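Local coordinates for protein acetylene hydratase (Pelobacter acetylenicus, PDB 2E7Z) that catalyses the non-redox hydration of acetylene to acetaldehyde, using a tungsten-bis(molybdopterin guanine dinucleotide) cofactor and a [4Fe-4S] cluster, at residues T668-Q680 against F688-L700. Sequence-based numbering, arbitrary orientation. Where two conformers were deposited one is given.
With MGD (2-amino-5,6-dimercapto-7-methyl-3,7,8a,9-tetrahydro-8-oxa-1,3,9,10-tetraaza-anthracen-4-one guanosine dinucleotide), chain E.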
ATOM      1  N   THR A 668       1.319  25.046  -5.945  0.70 13.46           N
ATOM      2  CA  THR A 668       1.404  23.726  -5.334  0.70 14.52           C
ATOM      3  C   THR A 668       2.869  23.324  -5.405  0.70 14.56           C
ATOM      4  O   THR A 668       3.635  23.831  -6.217  0.70 15.87           O
ATOM      5  CB  THR A 668       0.518  22.640  -6.034  0.70 14.44           C
ATOM      6  OG1 THR A 668       1.070  22.304  -7.313  0.70 15.41           O
ATOM      7  CG2 THR A 668      -0.958  23.063  -6.163  0.70 15.69           C
ATOM      8  N   ILE A 669       3.258  22.401  -4.519  0.50 14.06           N
ATOM      9  CA  ILE A 669       4.626  21.886  -4.482  0.50 14.16           C
ATOM     10  C   ILE A 669       4.682  20.373  -4.301  0.50 14.35           C
ATOM     11  O   ILE A 669       3.955  19.819  -3.476  0.50 14.86           O
ATOM     12  CB  ILE A 669       5.511  22.620  -3.411  0.50 13.65           C
ATOM     13  CG1 ILE A 669       6.978  22.187  -3.544  0.50 13.44           C
ATOM     14  CG2 ILE A 669       4.963  22.415  -1.967  0.50 14.50           C
ATOM     15  CD1 ILE A 669       7.974  23.131  -2.902  0.50 15.44           C
ATOM     16  N   ARG A 670       5.542  19.719  -5.083  0.50 13.73           N
ATOM     17  CA  ARG A 670       5.795  18.291  -4.922  0.50 14.02           C
ATOM     18  C   ARG A 670       7.023  18.050  -4.055  0.50 13.73           C
ATOM     19  O   ARG A 670       8.070  18.674  -4.258  0.50 14.69           O
ATOM     20  CB  ARG A 670       6.014  17.624  -6.292  0.50 13.93           C
ATOM     21  CG  ARG A 670       6.327  16.105  -6.228  0.50 13.82           C
ATOM     22  CD  ARG A 670       7.819  15.799  -6.026  0.50 14.11           C
ATOM     23  NE  ARG A 670       8.092  14.374  -6.228  0.50 13.32           N
ATOM     24  CZ  ARG A 670       9.222  13.878  -6.732  0.50 14.41           C
ATOM     25  NH1 ARG A 670      10.222  14.682  -7.096  0.50 16.87           N
ATOM     26  NH2 ARG A 670       9.340  12.569  -6.899  0.50 16.84           N
ATOM     27  N   ILE A 671       6.876  17.131  -3.101  0.50 12.95           N
ATOM     28  CA  ILE A 671       8.018  16.537  -2.402  0.50 12.94           C
ATOM     29  C   ILE A 671       8.007  15.021  -2.660  0.50 12.45           C
ATOM     30  O   ILE A 671       6.947  14.420  -2.813  0.50 12.47           O
ATOM     31  CB  ILE A 671       8.023  16.860  -0.878  0.50 12.77           C
ATOM     32  CG1 ILE A 671       6.905  16.121  -0.135  0.50 12.99           C
ATOM     33  CG2 ILE A 671       7.885  18.381  -0.658  0.50 12.60           C
ATOM     34  CD1 ILE A 671       6.828  16.437   1.355  0.50 13.67           C
ATOM     35  N   PRO A 672       9.195  14.394  -2.721  0.50 11.80           N
ATOM     36  CA  PRO A 672       9.254  12.964  -3.020  0.50 11.50           C
ATOM     37  C   PRO A 672       9.046  12.136  -1.755  0.50 11.62           C
ATOM     38  O   PRO A 672       9.278  12.636  -0.654  0.50 11.67           O
ATOM     39  CB  PRO A 672      10.693  12.783  -3.489  0.50 11.64           C
ATOM     40  CG  PRO A 672      11.461  13.771  -2.645  0.50 10.73           C
ATOM     41  CD  PRO A 672      10.533  14.968  -2.497  0.50 12.00           C
ATOM     42  N   HIS A 673       8.620  10.887  -1.918  1.00 11.99           N
ATOM     43  CA  HIS A 673       8.649   9.962  -0.802  1.00 11.00           C
ATOM     44  C   HIS A 673       9.807   9.002  -0.939  1.00 11.03           C
ATOM     45  O   HIS A 673      10.063   8.475  -2.025  1.00 11.77           O
ATOM     46  CB  HIS A 673       7.385   9.129  -0.761  1.00 10.39           C
ATOM     47  CG  HIS A 673       7.469   7.960   0.177  1.00 10.78           C
ATOM     48  ND1 HIS A 673       7.596   8.116   1.538  1.00 10.18           N
ATOM     49  CD2 HIS A 673       7.439   6.625  -0.053  1.00  9.57           C
ATOM     50  CE1 HIS A 673       7.641   6.925   2.113  1.00  9.51           C
ATOM     51  NE2 HIS A 673       7.554   6.002   1.168  1.00 10.19           N
ATOM     52  N   GLY A 674      10.466   8.714   0.183  1.00 10.03           N
ATOM     53  CA  GLY A 674      11.372   7.582   0.237  1.00 10.92           C
ATOM     54  C   GLY A 674      12.814   7.941   0.014  1.00 11.02           C
ATOM     55  O   GLY A 674      13.645   7.067  -0.071  1.00  9.90           O
ATOM     56  N   ARG A 675      13.116   9.235  -0.086  1.00 11.28           N
ATOM     57  CA  ARG A 675      14.474   9.642  -0.412  1.00 12.15           C
ATOM     58  C   ARG A 675      15.426   9.583   0.779  1.00 11.81           C
ATOM     59  O   ARG A 675      15.141  10.136   1.839  1.00 12.52           O
ATOM     60  CB  ARG A 675      14.454  11.055  -1.008  1.00 13.26           C
ATOM     61  CG  ARG A 675      13.999  11.065  -2.432  1.00 14.75           C
ATOM     62  CD  ARG A 675      15.218  10.642  -3.270  1.00 19.37           C
ATOM     63  NE  ARG A 675      14.893  10.486  -4.648  1.00 22.23           N
ATOM     64  CZ  ARG A 675      15.781  10.290  -5.612  1.00 20.06           C
ATOM     65  NH1 ARG A 675      17.087  10.253  -5.349  1.00 19.21           N
ATOM     66  NH2 ARG A 675      15.340  10.159  -6.841  1.00 22.47           N
ATOM     67  N   TRP A 676      16.541   8.883   0.592  1.00 11.73           N
ATOM     68  CA  TRP A 676      17.631   8.921   1.544  1.00 11.63           C
ATOM     69  C   TRP A 676      18.913   8.629   0.764  1.00 11.73           C
ATOM     70  O   TRP A 676      18.848   8.414  -0.440  1.00 12.74           O
ATOM     71  CB  TRP A 676      17.423   7.950   2.718  1.00 11.26           C
ATOM     72  CG  TRP A 676      17.350   6.482   2.345  1.00 10.30           C
ATOM     73  CD1 TRP A 676      16.353   5.847   1.645  1.00 10.27           C
ATOM     74  CD2 TRP A 676      18.302   5.475   2.698  1.00  9.74           C
ATOM     75  NE1 TRP A 676      16.624   4.499   1.550  1.00  9.98           N
ATOM     76  CE2 TRP A 676      17.829   4.246   2.162  1.00  9.98           C
ATOM     77  CE3 TRP A 676      19.537   5.494   3.387  1.00 11.05           C
ATOM     78  CZ2 TRP A 676      18.526   3.044   2.313  1.00 10.16           C
ATOM     79  CZ3 TRP A 676      20.233   4.290   3.553  1.00 10.30           C
ATOM     80  CH2 TRP A 676      19.733   3.079   2.998  1.00 10.27           C
ATOM     81  N   CYS A 677      20.045   8.589   1.454  1.00 12.12           N
ATOM     82  CA  CYS A 677      21.363   8.645   0.812  1.00 13.30           C
ATOM     83  C   CYS A 677      22.248   7.510   1.343  1.00 12.75           C
ATOM     84  O   CYS A 677      23.043   7.729   2.256  1.00 13.10           O
ATOM     85  CB  CYS A 677      22.001  10.002   1.134  1.00 14.80           C
ATOM     86  SG  CYS A 677      20.879  11.457   0.920  1.00 21.69           S
ATOM     87  N   PRO A 678      22.110   6.296   0.777  1.00 12.80           N
ATOM     88  CA  PRO A 678      22.836   5.114   1.248  0.50 13.43           C
ATOM     89  C   PRO A 678      24.351   5.210   1.183  1.00 14.29           C
ATOM     90  O   PRO A 678      25.037   4.422   1.829  1.00 15.93           O
ATOM     91  CB  PRO A 678      22.325   3.996   0.326  0.50 13.74           C
ATOM     92  CG  PRO A 678      20.995   4.470  -0.143  0.50 12.62           C
ATOM     93  CD  PRO A 678      21.166   5.955  -0.302  0.50 12.21           C
ATOM     94  N   GLU A 679      24.860   6.174   0.414  1.00 15.02           N
ATOM     95  CA  GLU A 679      26.296   6.408   0.301  1.00 16.58           C
ATOM     96  C   GLU A 679      26.849   7.067   1.560  1.00 17.21           C
ATOM     97  O   GLU A 679      28.040   7.025   1.812  1.00 18.48           O
ATOM     98  CB  GLU A 679      26.601   7.259  -0.943  1.00 15.81           C
ATOM     99  CG  GLU A 679      26.125   8.718  -0.844  1.00 18.14           C
ATOM    100  CD  GLU A 679      24.714   8.964  -1.361  1.00 20.47           C
ATOM    101  OE1 GLU A 679      24.397  10.118  -1.721  1.00 22.38           O
ATOM    102  OE2 GLU A 679      23.899   8.020  -1.399  1.00 18.50           O
ATOM    103  N   GLN A 680      25.982   7.646   2.387  1.00 16.35           N
ATOM    104  CA  GLN A 680      26.442   8.358   3.583  1.00 16.92           C
ATOM    105  C   GLN A 680      26.700   7.401   4.727  1.00 16.65           C
ATOM    106  O   GLN A 680      26.178   6.277   4.721  1.00 18.97           O
ATOM    107  CB  GLN A 680      25.414   9.395   4.026  1.00 15.75           C
ATOM    108  CG  GLN A 680      25.189  10.521   3.028  1.00 17.08           C
ATOM    109  CD  GLN A 680      24.158  11.500   3.499  1.00 17.93           C
ATOM    110  OE1 GLN A 680      23.625  11.376   4.599  1.00 19.58           O
ATOM    111  NE2 GLN A 680      23.853  12.471   2.675  1.00 18.40           N
ATOM    112  N   PHE A 688      20.466   9.549   9.969  1.00 10.10           N
ATOM    113  CA  PHE A 688      20.315   8.185   9.466  1.00  9.95           C
ATOM    114  C   PHE A 688      20.396   8.169   7.953  1.00 10.35           C
ATOM    115  O   PHE A 688      19.450   7.817   7.230  1.00 10.29           O
ATOM    116  CB  PHE A 688      19.048   7.529  10.053  1.00  9.78           C
ATOM    117  CG  PHE A 688      19.079   7.507  11.542  1.00 10.02           C
ATOM    118  CD1 PHE A 688      19.849   6.566  12.200  1.00  9.88           C
ATOM    119  CD2 PHE A 688      18.439   8.498  12.288  1.00 10.31           C
ATOM    120  CE1 PHE A 688      19.969   6.581  13.589  1.00 11.97           C
ATOM    121  CE2 PHE A 688      18.550   8.515  13.670  1.00 11.37           C
ATOM    122  CZ  PHE A 688      19.284   7.556  14.328  1.00 10.75           C
ATOM    123  N   SER A 689      21.573   8.599   7.497  1.00 10.89           N
ATOM    124  CA  SER A 689      21.908   8.623   6.074  1.00 10.80           C
ATOM    125  C   SER A 689      20.883   9.458   5.305  1.00 11.27           C
ATOM    126  O   SER A 689      20.450   9.089   4.206  1.00 11.43           O
ATOM    127  CB  SER A 689      22.038   7.212   5.493  1.00 11.25           C
ATOM    128  OG  SER A 689      22.973   6.446   6.229  1.00 12.42           O
ATOM    129  N   GLY A 690      20.525  10.603   5.881  1.00 10.52           N
ATOM    130  CA  GLY A 690      19.642  11.542   5.206  1.00 11.37           C
ATOM    131  C   GLY A 690      18.150  11.338   5.378  1.00 10.51           C
ATOM    132  O   GLY A 690      17.367  12.166   4.926  1.00 11.02           O
ATOM    133  N   ALA A 691      17.750  10.247   6.030  1.00  9.72           N
ATOM    134  CA  ALA A 691      16.329  10.009   6.277  1.00  9.48           C
ATOM    135  C   ALA A 691      15.642  11.210   6.921  1.00  9.35           C
ATOM    136  O   ALA A 691      14.550  11.590   6.501  1.00  9.80           O
ATOM    137  CB  ALA A 691      16.200   8.819   7.189  1.00 10.05           C
ATOM    138  N   MET A 692      16.288  11.778   7.943  1.00  9.74           N
ATOM    139  CA  MET A 692      15.695  12.869   8.727  1.00 10.12           C
ATOM    140  C   MET A 692      15.719  14.197   7.992  1.00 11.21           C
ATOM    141  O   MET A 692      15.094  15.153   8.440  1.00 11.56           O
ATOM    142  CB  MET A 692      16.391  13.005  10.095  1.00 11.85           C
ATOM    143  CG  MET A 692      16.420  11.701  10.964  1.00  9.86           C
ATOM    144  SD  MET A 692      14.809  10.961  11.331  1.00 10.69           S
ATOM    145  CE  MET A 692      14.128  12.222  12.440  1.00 13.07           C
ATOM    146  N   LEU A 693      16.419  14.238   6.863  1.00 11.73           N
ATOM    147  CA  LEU A 693      16.567  15.454   6.053  1.00 11.93           C
ATOM    148  C   LEU A 693      15.732  15.420   4.776  1.00 10.79           C
ATOM    149  O   LEU A 693      15.302  16.460   4.297  1.00 11.90           O
ATOM    150  CB  LEU A 693      18.044  15.671   5.687  1.00 13.23           C
ATOM    151  CG  LEU A 693      18.953  16.159   6.817  1.00 16.15           C
ATOM    152  CD1 LEU A 693      20.395  16.218   6.315  1.00 19.67           C
ATOM    153  CD2 LEU A 693      18.503  17.524   7.351  1.00 19.03           C
ATOM    154  N   HIS A 694      15.506  14.240   4.207  1.00 11.18           N
ATOM    155  CA  HIS A 694      14.937  14.184   2.855  1.00 11.31           C
ATOM    156  C   HIS A 694      13.646  13.381   2.684  1.00 10.74           C
ATOM    157  O   HIS A 694      13.147  13.344   1.550  1.00 11.42           O
ATOM    158  CB  HIS A 694      15.976  13.668   1.840  1.00 11.87           C
ATOM    159  CG  HIS A 694      17.279  14.379   1.912  1.00 13.86           C
ATOM    160  ND1 HIS A 694      17.424  15.708   1.570  1.00 14.96           N
ATOM    161  CD2 HIS A 694      18.509  13.940   2.266  1.00 14.82           C
ATOM    162  CE1 HIS A 694      18.688  16.061   1.726  1.00 15.89           C
ATOM    163  NE2 HIS A 694      19.372  15.006   2.135  1.00 18.17           N
ATOM    164  N   ASN A 695      13.106  12.766   3.753  1.00 10.17           N
ATOM    165  CA  ASN A 695      11.905  11.971   3.587  1.00 10.60           C
ATOM    166  C   ASN A 695      10.664  12.790   3.872  1.00  9.59           C
ATOM    167  O   ASN A 695      10.646  13.599   4.820  1.00 10.39           O
ATOM    168  CB  ASN A 695      11.906  10.751   4.518  1.00 10.16           C
ATOM    169  CG  ASN A 695      10.820   9.776   4.165  1.00 10.30           C
ATOM    170  OD1 ASN A 695      10.001   9.354   5.028  1.00 11.06           O
ATOM    171  ND2 ASN A 695      10.764   9.422   2.916  1.00  8.53           N
ATOM    172  N   ASP A 696       9.606  12.535   3.093  1.00  9.94           N
ATOM    173  CA  ASP A 696       8.337  13.249   3.263  1.00  9.55           C
ATOM    174  C   ASP A 696       7.719  13.098   4.660  1.00  9.89           C
ATOM    175  O   ASP A 696       7.060  14.009   5.146  1.00  9.94           O
ATOM    176  CB  ASP A 696       7.309  12.884   2.177  1.00  9.64           C
ATOM    177  CG  ASP A 696       6.917  11.415   2.175  1.00  9.37           C
ATOM    178  OD1 ASP A 696       7.783  10.560   2.472  1.00 10.12           O
ATOM    179  OD2 ASP A 696       5.746  11.114   1.863  1.00 11.53           O
ATOM    180  N   ALA A 697       7.935  11.956   5.308  1.00  9.46           N
ATOM    181  CA  ALA A 697       7.282  11.736   6.609  1.00  9.17           C
ATOM    182  C   ALA A 697       7.755  12.722   7.671  1.00  8.09           C
ATOM    183  O   ALA A 697       7.107  12.873   8.714  1.00  8.73           O
ATOM    184  CB  ALA A 697       7.449  10.299   7.053  1.00  9.90           C
ATOM    185  N   MET A 698       8.882  13.407   7.408  1.00  8.48           N
ATOM    186  CA  MET A 698       9.321  14.478   8.300  1.00  8.19           C
ATOM    187  C   MET A 698       8.310  15.627   8.426  1.00  8.58           C
ATOM    188  O   MET A 698       8.352  16.385   9.385  1.00  9.16           O
ATOM    189  CB  MET A 698      10.680  15.048   7.860  1.00  8.84           C
ATOM    190  CG  MET A 698      11.892  14.115   8.076  1.00 10.13           C
ATOM    191  SD  MET A 698      12.089  13.652   9.812  1.00 10.96           S
ATOM    192  CE  MET A 698      12.422  15.264  10.537  1.00 10.82           C
ATOM    193  N   VAL A 699       7.446  15.792   7.428  1.00  9.21           N
ATOM    194  CA  VAL A 699       6.576  16.968   7.380  1.00  9.54           C
ATOM    195  C   VAL A 699       5.120  16.634   7.474  1.00  9.55           C
ATOM    196  O   VAL A 699       4.284  17.530   7.351  1.00 10.46           O
ATOM    197  CB  VAL A 699       6.848  17.823   6.090  1.00 10.64           C
ATOM    198  CG1 VAL A 699       8.331  17.952   5.865  1.00 10.97           C
ATOM    199  CG2 VAL A 699       6.159  17.244   4.844  1.00 10.48           C
ATOM    200  N   LEU A 700       4.824  15.358   7.745  1.00  8.95           N
ATOM    201  CA  LEU A 700       3.445  14.887   7.765  1.00  8.92           C
ATOM    202  C   LEU A 700       2.937  14.674   9.166  1.00  8.83           C
ATOM    203  O   LEU A 700       3.374  13.756   9.857  1.00  9.18           O
ATOM    204  CB  LEU A 700       3.295  13.596   6.944  1.00  8.85           C
ATOM    205  CG  LEU A 700       3.677  13.728   5.467  1.00  9.73           C
ATOM    206  CD1 LEU A 700       3.774  12.333   4.831  1.00 11.27           C
ATOM    207  CD2 LEU A 700       2.728  14.637   4.689  1.00 10.77           C
TER
HETATM  208  PB  MGD E 801       9.742   0.954   1.989  1.00  8.87           P
HETATM  209  O1B MGD E 801       9.245   1.793   3.140  1.00  9.55           O
HETATM  210  O2B MGD E 801      10.676   1.537   0.993  1.00  9.31           O
HETATM  211  O3B MGD E 801       8.523   0.359   1.133  1.00  8.26           O
HETATM  212  O3A MGD E 801       6.091   0.486   1.747  1.00  9.36           O
HETATM  213  PA  MGD E 801       7.284  -0.580   1.539  1.00  8.69           P
HETATM  214  O1A MGD E 801       7.055  -1.451   0.341  1.00  8.74           O
HETATM  215  O2A MGD E 801       7.501  -1.200   2.887  1.00  7.94           O
HETATM  216  O5' MGD E 801      10.424  -0.344   2.660  1.00  8.04           O
HETATM  217  C5' MGD E 801      10.618  -1.507   1.872  1.00  8.87           C
HETATM  218  C4' MGD E 801      11.866  -2.179   2.410  1.00  6.98           C
HETATM  219  O4' MGD E 801      11.912  -3.499   1.846  1.00  7.65           O
HETATM  220  C3' MGD E 801      13.164  -1.533   1.939  1.00  7.56           C
HETATM  221  O3' MGD E 801      13.953  -1.183   3.088  1.00  8.76           O
HETATM  222  C2' MGD E 801      13.874  -2.575   1.049  1.00  7.85           C
HETATM  223  O2' MGD E 801      15.314  -2.601   1.119  1.00  9.39           O
HETATM  224  C1' MGD E 801      13.290  -3.853   1.589  1.00  7.69           C
HETATM  225  N9  MGD E 801      13.205  -4.983   0.651  1.00  7.75           N
HETATM  226  C8  MGD E 801      12.885  -4.944  -0.667  1.00  8.18           C
HETATM  227  N7  MGD E 801      12.806  -6.184  -1.176  1.00  8.46           N
HETATM  228  C5  MGD E 801      13.008  -7.038  -0.149  1.00  7.74           C
HETATM  229  C6  MGD E 801      13.056  -8.478   0.034  1.00  7.81           C
HETATM  230  O6  MGD E 801      12.858  -9.260  -0.920  1.00  7.80           O
HETATM  231  N1  MGD E 801      13.283  -8.911   1.285  1.00  7.29           N
HETATM  232  C2  MGD E 801      13.559  -8.136   2.329  1.00  7.44           C
HETATM  233  N2  MGD E 801      13.772  -8.715   3.546  1.00  7.98           N
HETATM  234  N3  MGD E 801      13.540  -6.810   2.233  1.00  7.44           N
HETATM  235  C4  MGD E 801      13.267  -6.246   1.039  1.00  7.54           C
HETATM  236  C10 MGD E 801       5.352   0.889   0.593  1.00 10.88           C
HETATM  237  C11 MGD E 801       4.099   1.573   1.098  1.00 10.61           C
HETATM  238  O11 MGD E 801       4.544   2.775   1.724  1.00  8.62           O
HETATM  239  C12 MGD E 801       3.171   1.874  -0.054  1.00 11.01           C
HETATM  240  S12 MGD E 801       2.733   0.590  -1.096  1.00 13.53           S
HETATM  241  C13 MGD E 801       2.654   3.102  -0.222  1.00 11.18           C
HETATM  242  S13 MGD E 801       1.706   3.509  -1.577  1.00 14.62           S
HETATM  243  C14 MGD E 801       2.881   4.220   0.749  1.00 10.51           C
HETATM  244  N15 MGD E 801       3.742   5.257   0.201  1.00 10.42           N
HETATM  245  C16 MGD E 801       4.065   6.235   1.096  1.00 10.39           C
HETATM  246  C17 MGD E 801       4.303   7.639   0.735  1.00 10.57           C
HETATM  247  O17 MGD E 801       4.203   8.015  -0.454  1.00 11.93           O
HETATM  248  N18 MGD E 801       4.618   8.496   1.727  1.00 10.82           N
HETATM  249  C19 MGD E 801       4.723   8.125   3.028  1.00  9.48           C
HETATM  250  N19 MGD E 801       5.049   9.030   3.975  1.00 10.76           N
HETATM  251  N20 MGD E 801       4.543   6.856   3.416  1.00  9.83           N
HETATM  252  C21 MGD E 801       4.210   5.912   2.526  1.00 10.49           C
HETATM  253  N22 MGD E 801       4.004   4.660   2.940  1.00  9.47           N
HETATM  254  C23 MGD E 801       3.468   3.650   2.050  1.00 10.39           C
HETATM  255  O   HOH W   1      11.448  11.693   0.218  1.00 11.79           O
HETATM  256  O   HOH W   2      24.110   4.513   4.723  1.00 17.32           O
HETATM  257  O   HOH W   3      22.040  14.723   3.275  1.00 23.36           O
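Asp696 OD2 is gripped by two donors of the pterin of the bound cofactor, MGD N18 at 2.9 Å and MGD N19 at 3.0 Å. Its other oxygen, OD1, accepts a nearly straight bond from His673 ND1 (2.6 Å, 167°). This His-carboxylate hydrogen bond lies at the pterin site of the molybdopterin dinucleotide binding domain, a member of the double-psi beta-barrel clan, in this DMSO reductase-family enzyme. Here the chain leaving edge strand 668-671 meets the short helix 691-694 and the 3-10 segment 696-698, which carries Asp696. A carboxylate suits the place because one oxygen can serve the amino-pyrimidine edge of the pterin and the other a histidine. A chi1 of 168° swings the His673 imidazole away from the backbone N and lays one face on the pterin, MGD C17 standing 3.2 Å above the ring plane. Asp696 OD1 sits at the edge of this ring, almost exactly in its plane, and the bond fixes the ring's rotation; the buried carboxylate would probably polarise the imidazole.

On the strand side of the acid, Ile671 CD1 meets Val699 CG2 tip to tip at 3.6 Å, and both branched side chains also pack on Leu654 of strand 653-660. Farther along, water 1 joins the segments, donating to Pro672 O and His694 O and accepting from Arg675 N. The Arg675 guanidinium turns away to a salt bridge with Glu604.

At the far end Cys677 N donates to Ser689 O. Gly690, the N-cap of helix 691-694, has a positive phi (87°), which glycine readily adopts. The edge of the Trp676 ring receives Ser689 CB, and its NE1 is bonded to Ser610 O. The thiol of Cys677 approaches the His694 ring obliquely, SG lying 3.7 Å from His694 CD2.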